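Local coordinates for protein MpaA (Escherichia coli O157:H7, PDB 5HXD) that probably hydrolyses the gamma-D-glutamyl-diaminopimelate amide bond of murein tripeptide as a zinc-dependent amidase of the M14 metallocarboxypeptidase family, in muropeptide degradation, at residues V154-H168 with L175-Y189. Sequence-based numbering, arbitrary orientation.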
loop_
_atom_site.group_PDB
_atom_site.type_symbol
_atom_site.label_atom_id
_atom_site.label_comp_id
_atom_site.label_asym_id
_atom_site.label_seq_id
_atom_site.Cartn_x
_atom_site.Cartn_y
_atom_site.Cartn_z
ATOM N N VAL A 154 15.133 4.695 11.701
ATOM C CA VAL A 154 14.882 3.336 11.221
ATOM C C VAL A 154 13.933 3.375 10.013
ATOM O O VAL A 154 12.806 3.874 10.105
ATOM C CB VAL A 154 14.274 2.414 12.308
ATOM C CG1 VAL A 154 13.823 1.102 11.683
ATOM C CG2 VAL A 154 15.280 2.142 13.422
ATOM N N SER A 155 14.403 2.863 8.880
ATOM C CA SER A 155 13.618 2.841 7.650
ATOM C C SER A 155 13.274 1.412 7.247
ATOM O O SER A 155 14.156 0.622 6.935
ATOM C CB SER A 155 14.377 3.533 6.527
ATOM O OG SER A 155 13.863 3.142 5.274
ATOM N N PHE A 156 11.986 1.090 7.264
ATOM C CA PHE A 156 11.505 -0.254 6.945
ATOM C C PHE A 156 11.310 -0.509 5.451
ATOM O O PHE A 156 10.755 0.339 4.760
ATOM C CB PHE A 156 10.189 -0.504 7.666
ATOM C CG PHE A 156 10.345 -0.670 9.122
ATOM C CD1 PHE A 156 10.525 -1.922 9.658
ATOM C CD2 PHE A 156 10.349 0.426 9.955
ATOM C CE1 PHE A 156 10.706 -2.085 11.005
ATOM C CE2 PHE A 156 10.520 0.273 11.304
ATOM C CZ PHE A 156 10.697 -0.989 11.830
ATOM N N HIS A 157 11.764 -1.680 4.979
ATOM C CA HIS A 157 11.559 -2.125 3.593
ATOM C C HIS A 157 11.084 -3.583 3.454
ATOM O O HIS A 157 10.837 -4.260 4.449
ATOM C CB HIS A 157 12.851 -1.969 2.789
ATOM C CG HIS A 157 13.176 -0.558 2.420
ATOM N ND1 HIS A 157 13.433 0.419 3.356
ATOM C CD2 HIS A 157 13.311 0.038 1.213
ATOM C CE1 HIS A 157 13.702 1.556 2.745
ATOM N NE2 HIS A 157 13.641 1.351 1.441
ATOM N N ASP A 158 10.990 -4.033 2.195
ATOM C CA ASP A 158 10.717 -5.423 1.764
ATOM C C ASP A 158 11.725 -5.875 0.722
ATOM O O ASP A 158 12.206 -5.051 -0.055
ATOM C CB ASP A 158 9.342 -5.562 1.106
ATOM C CG ASP A 158 8.264 -5.883 2.068
ATOM O OD1 ASP A 158 8.579 -6.110 3.254
ATOM O OD2 ASP A 158 7.093 -5.894 1.630
ATOM N N PRO A 159 11.996 -7.191 0.637
ATOM C CA PRO A 159 11.580 -8.268 1.532
ATOM C C PRO A 159 12.793 -9.084 1.974
ATOM O O PRO A 159 12.719 -10.313 1.996
ATOM C CB PRO A 159 10.667 -9.097 0.636
ATOM C CG PRO A 159 11.307 -8.909 -0.792
ATOM C CD PRO A 159 12.322 -7.758 -0.678
ATOM N N LEU A 160 13.887 -8.404 2.312
ATOM C CA LEU A 160 15.177 -9.061 2.463
ATOM C C LEU A 160 15.412 -9.672 3.840
ATOM O O LEU A 160 16.487 -10.220 4.092
ATOM C CB LEU A 160 16.292 -8.079 2.136
ATOM C CG LEU A 160 16.134 -7.569 0.707
ATOM C CD1 LEU A 160 17.276 -6.657 0.370
ATOM C CD2 LEU A 160 16.041 -8.730 -0.291
ATOM N N ALA A 161 14.407 -9.576 4.710
ATOM C CA ALA A 161 14.365 -10.337 5.962
ATOM C C ALA A 161 15.610 -10.173 6.851
ATOM O O ALA A 161 16.236 -11.164 7.247
ATOM C CB ALA A 161 14.131 -11.819 5.660
ATOM N N CYS A 162 15.941 -8.931 7.189
ATOM C CA CYS A 162 17.112 -8.678 8.012
ATOM C C CYS A 162 17.179 -7.233 8.502
ATOM O O CYS A 162 16.490 -6.357 7.972
ATOM C CB CYS A 162 18.379 -9.002 7.229
ATOM S SG CYS A 162 18.573 -7.933 5.801
ATOM N N ILE A 163 18.025 -7.005 9.508
ATOM C CA ILE A 163 18.286 -5.683 10.064
ATOM C C ILE A 163 19.660 -5.189 9.619
ATOM O O ILE A 163 20.677 -5.764 10.011
ATOM C CB ILE A 163 18.243 -5.693 11.601
ATOM C CG1 ILE A 163 16.923 -6.270 12.107
ATOM C CG2 ILE A 163 18.468 -4.284 12.154
ATOM C CD1 ILE A 163 15.729 -5.472 11.710
ATOM N N GLU A 164 19.702 -4.131 8.809
ATOM C CA GLU A 164 20.977 -3.624 8.307
ATOM C C GLU A 164 21.487 -2.450 9.121
ATOM O O GLU A 164 21.123 -1.311 8.848
ATOM C CB GLU A 164 20.853 -3.189 6.863
ATOM C CG GLU A 164 20.372 -4.263 5.943
ATOM C CD GLU A 164 20.024 -3.722 4.592
ATOM O OE1 GLU A 164 20.894 -3.060 3.978
ATOM O OE2 GLU A 164 18.882 -3.957 4.152
ATOM N N ASP A 165 22.329 -2.724 10.113
ATOM C CA ASP A 165 22.899 -1.663 10.929
ATOM C C ASP A 165 24.378 -1.507 10.631
ATOM O O ASP A 165 25.192 -2.311 11.091
ATOM C CB ASP A 165 22.693 -1.946 12.417
ATOM C CG ASP A 165 22.985 -0.738 13.279
ATOM O OD1 ASP A 165 23.696 0.168 12.804
ATOM O OD2 ASP A 165 22.501 -0.681 14.432
ATOM N N PRO A 166 24.724 -0.449 9.880
ATOM C CA PRO A 166 26.099 -0.096 9.477
ATOM C C PRO A 166 27.009 0.206 10.664
ATOM O O PRO A 166 28.233 0.214 10.514
ATOM C CB PRO A 166 25.911 1.159 8.610
ATOM C CG PRO A 166 24.585 1.730 9.041
ATOM C CD PRO A 166 23.732 0.554 9.443
ATOM N N ARG A 167 26.418 0.443 11.830
ATOM C CA ARG A 167 27.200 0.712 13.032
ATOM C C ARG A 167 27.350 -0.513 13.925
ATOM O O ARG A 167 28.271 -0.569 14.747
ATOM C CB ARG A 167 26.571 1.858 13.831
ATOM C CG ARG A 167 27.397 3.133 13.797
ATOM C CD ARG A 167 26.617 4.342 13.281
ATOM N NE ARG A 167 26.240 5.243 14.368
ATOM C CZ ARG A 167 26.154 6.563 14.253
ATOM N NH1 ARG A 167 26.423 7.149 13.098
ATOM N NH2 ARG A 167 25.795 7.297 15.298
ATOM N N HIS A 168 26.457 -1.489 13.740
ATOM C CA HIS A 168 26.283 -2.609 14.671
ATOM C C HIS A 168 26.166 -2.081 16.097
ATOM O O HIS A 168 27.079 -2.249 16.912
ATOM C CB HIS A 168 27.437 -3.617 14.566
ATOM C CG HIS A 168 27.200 -4.885 15.326
ATOM N ND1 HIS A 168 27.732 -5.117 16.584
ATOM C CD2 HIS A 168 26.483 -5.995 15.025
ATOM C CE1 HIS A 168 27.356 -6.303 17.011
ATOM N NE2 HIS A 168 26.592 -6.863 16.083
ATOM N N LEU A 175 16.724 -4.559 17.505
ATOM C CA LEU A 175 15.845 -4.785 16.359
ATOM C C LEU A 175 15.956 -6.222 15.890
ATOM O O LEU A 175 14.950 -6.864 15.578
ATOM C CB LEU A 175 16.184 -3.821 15.210
ATOM C CG LEU A 175 15.766 -2.353 15.373
ATOM C CD1 LEU A 175 16.468 -1.457 14.371
ATOM C CD2 LEU A 175 14.255 -2.201 15.268
ATOM N N ALA A 176 17.187 -6.728 15.852
ATOM C CA ALA A 176 17.434 -8.077 15.357
ATOM C C ALA A 176 16.714 -9.086 16.222
ATOM O O ALA A 176 16.075 -10.016 15.720
ATOM C CB ALA A 176 18.916 -8.375 15.313
ATOM N N GLN A 177 16.793 -8.872 17.530
ATOM C CA GLN A 177 16.200 -9.786 18.488
ATOM C C GLN A 177 14.681 -9.631 18.529
ATOM O O GLN A 177 13.954 -10.617 18.417
ATOM C CB GLN A 177 16.815 -9.565 19.875
ATOM C CG GLN A 177 17.530 -10.799 20.433
ATOM C CD GLN A 177 18.614 -10.464 21.458
ATOM O OE1 GLN A 177 18.878 -9.295 21.748
ATOM N NE2 GLN A 177 19.250 -11.501 22.009
ATOM N N ALA A 178 14.214 -8.391 18.665
ATOM C CA ALA A 178 12.777 -8.088 18.732
ATOM C C ALA A 178 11.980 -8.522 17.507
ATOM O O ALA A 178 10.806 -8.871 17.636
ATOM C CB ALA A 178 12.567 -6.599 18.965
ATOM N N PHE A 179 12.580 -8.496 16.318
ATOM C CA PHE A 179 11.821 -8.855 15.101
ATOM C C PHE A 179 12.196 -10.243 14.562
ATOM O O PHE A 179 11.685 -10.674 13.525
ATOM C CB PHE A 179 12.033 -7.812 13.987
ATOM C CG PHE A 179 11.235 -6.538 14.158
ATOM C CD1 PHE A 179 9.945 -6.439 13.671
ATOM C CD2 PHE A 179 11.793 -5.427 14.775
ATOM C CE1 PHE A 179 9.216 -5.263 13.813
ATOM C CE2 PHE A 179 11.072 -4.254 14.920
ATOM C CZ PHE A 179 9.782 -4.174 14.439
ATOM N N GLU A 180 13.097 -10.916 15.276
ATOM C CA GLU A 180 13.681 -12.206 14.884
ATOM C C GLU A 180 14.253 -12.223 13.470
ATOM O O GLU A 180 14.053 -13.161 12.693
ATOM C CB GLU A 180 12.668 -13.331 15.069
ATOM C CG GLU A 180 12.863 -13.982 16.415
ATOM C CD GLU A 180 11.967 -15.147 16.640
ATOM O OE1 GLU A 180 12.048 -16.128 15.864
ATOM O OE2 GLU A 180 11.187 -15.072 17.611
ATOM N N LEU A 181 15.031 -11.189 13.185
ATOM C CA LEU A 181 15.717 -11.051 11.922
ATOM C C LEU A 181 17.200 -10.952 12.176
ATOM O O LEU A 181 17.625 -10.294 13.124
ATOM C CB LEU A 181 15.231 -9.811 11.174
ATOM C CG LEU A 181 13.806 -9.894 10.671
ATOM C CD1 LEU A 181 13.453 -8.598 9.974
ATOM C CD2 LEU A 181 13.691 -11.082 9.730
ATOM N N PRO A 182 17.994 -11.598 11.323
ATOM C CA PRO A 182 19.456 -11.530 11.381
ATOM C C PRO A 182 19.961 -10.093 11.369
ATOM O O PRO A 182 19.327 -9.244 10.748
ATOM C CB PRO A 182 19.888 -12.267 10.109
ATOM C CG PRO A 182 18.682 -12.269 9.248
ATOM C CD PRO A 182 17.536 -12.385 10.175
ATOM N N LEU A 183 21.074 -9.825 12.051
ATOM C CA LEU A 183 21.688 -8.501 12.009
ATOM C C LEU A 183 22.891 -8.509 11.077
ATOM O O LEU A 183 23.781 -9.339 11.200
ATOM C CB LEU A 183 22.091 -8.039 13.406
ATOM C CG LEU A 183 22.802 -6.687 13.486
ATOM C CD1 LEU A 183 22.039 -5.593 12.777
ATOM C CD2 LEU A 183 22.986 -6.302 14.915
ATOM N N VAL A 184 22.901 -7.567 10.143
ATOM C CA VAL A 184 23.870 -7.526 9.056
ATOM C C VAL A 184 24.309 -6.066 8.911
ATOM O O VAL A 184 23.658 -5.186 9.473
ATOM C CB VAL A 184 23.233 -8.123 7.756
ATOM C CG1 VAL A 184 23.221 -7.138 6.596
ATOM C CG2 VAL A 184 23.914 -9.429 7.378
ATOM N N THR A 185 25.414 -5.779 8.227
ATOM C CA THR A 185 25.768 -4.371 8.008
ATOM C C THR A 185 25.283 -3.832 6.641
ATOM O O THR A 185 24.972 -2.641 6.516
ATOM C CB THR A 185 27.295 -4.123 8.139
ATOM O OG1 THR A 185 28.013 -5.281 7.700
ATOM C CG2 THR A 185 27.689 -3.793 9.580
ATOM N N SER A 186 25.176 -4.691 5.627
ATOM C CA SER A 186 24.727 -4.211 4.319
ATOM C C SER A 186 23.973 -5.226 3.468
ATOM O O SER A 186 24.139 -6.438 3.629
ATOM C CB SER A 186 25.924 -3.708 3.507
ATOM O OG SER A 186 26.325 -2.425 3.945
ATOM N N VAL A 187 23.147 -4.708 2.557
ATOM C CA VAL A 187 22.679 -5.483 1.413
ATOM C C VAL A 187 23.839 -5.564 0.422
ATOM O O VAL A 187 24.192 -4.572 -0.223
ATOM C CB VAL A 187 21.419 -4.853 0.726
ATOM C CG1 VAL A 187 20.170 -5.134 1.530
ATOM C CG2 VAL A 187 21.578 -3.341 0.512
ATOM N N GLY A 188 24.440 -6.740 0.293
ATOM C CA GLY A 188 25.660 -6.900 -0.489
ATOM C C GLY A 188 25.708 -6.355 -1.910
ATOM O O GLY A 188 26.407 -6.915 -2.761
ATOM N N TYR A 189 24.971 -5.276 -2.178
ATOM C CA TYR A 189 25.074 -4.559 -3.453
ATOM C C TYR A 189 25.043 -3.052 -3.193
ATOM O O TYR A 189 24.638 -2.604 -2.116
ATOM C CB TYR A 189 23.961 -4.966 -4.443
ATOM C CG TYR A 189 22.566 -4.797 -3.904
ATOM C CD1 TYR A 189 21.867 -3.604 -4.069
ATOM C CD2 TYR A 189 21.947 -5.828 -3.214
ATOM C CE1 TYR A 189 20.587 -3.454 -3.557
ATOM C CE2 TYR A 189 20.665 -5.689 -2.710
ATOM C CZ TYR A 189 19.993 -4.507 -2.887
ATOM O OH TYR A 189 18.727 -4.387 -2.376
#
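Phe-156 turns an edge toward the face of Phe-179 in an offset edge-to-face pair, with ring centroids 5.9 Å apart and planes at 61°. The backbone carbonyl of Leu-175 lies in plane at the edge of the Phe-179 ring. The Tyr-189 ring takes Val-187 CG2 over one face, toward the rim, and makes a cation-pi contact with Arg-122; its hydroxyl comes near Leu-160 CD1.

Strands 162-164 and 183-184 pair in parallel. Ile-163 N donates to Pro-182 O at 2.9 Å, almost straight, and Ile-163 O receives Val-184 N at 2.9 Å. Asp-165 N continues the ladder to Val-184 O, more bent at 139°. The intervening helix 170-178 makes this a beta-alpha-beta unit, and Ile-163 packs against that helix: CG2, anti to the backbone N, meets Leu-175 CB at 3.8 Å, and CG1 lies over Ala-176. Leu-175 in turn reaches tip to tip with Val-154, CD1 to CG2 3.9 Å, tying the helix to strand 153-157.

On the other face of the sheet Glu-164 runs alongside Val-184; with CG beside the backbone N and the chain extended beyond it, the carboxylate is carried past Val-184 to Val-187. OE1 accepts a weak bond from Val-187 N at 3.1 Å, with an N-H...O angle of only 125°. Asp-165 OD1 takes Arg-167 N from above the carboxylate plane, an Asx turn, and also shares a hydrogen bond with His-205 NE2.

Strand 153-157 ends in His-157, a predicted zinc ligand. Three backbone bonds and the Ile-163/Leu-175 packing thus hold the pair, whereas the weak bond from Val-187 N restrains Glu-164 OE1 only loosely, and Glu-164 OE2 lies close to OE2 of Glu-210, the predicted proton donor/acceptor.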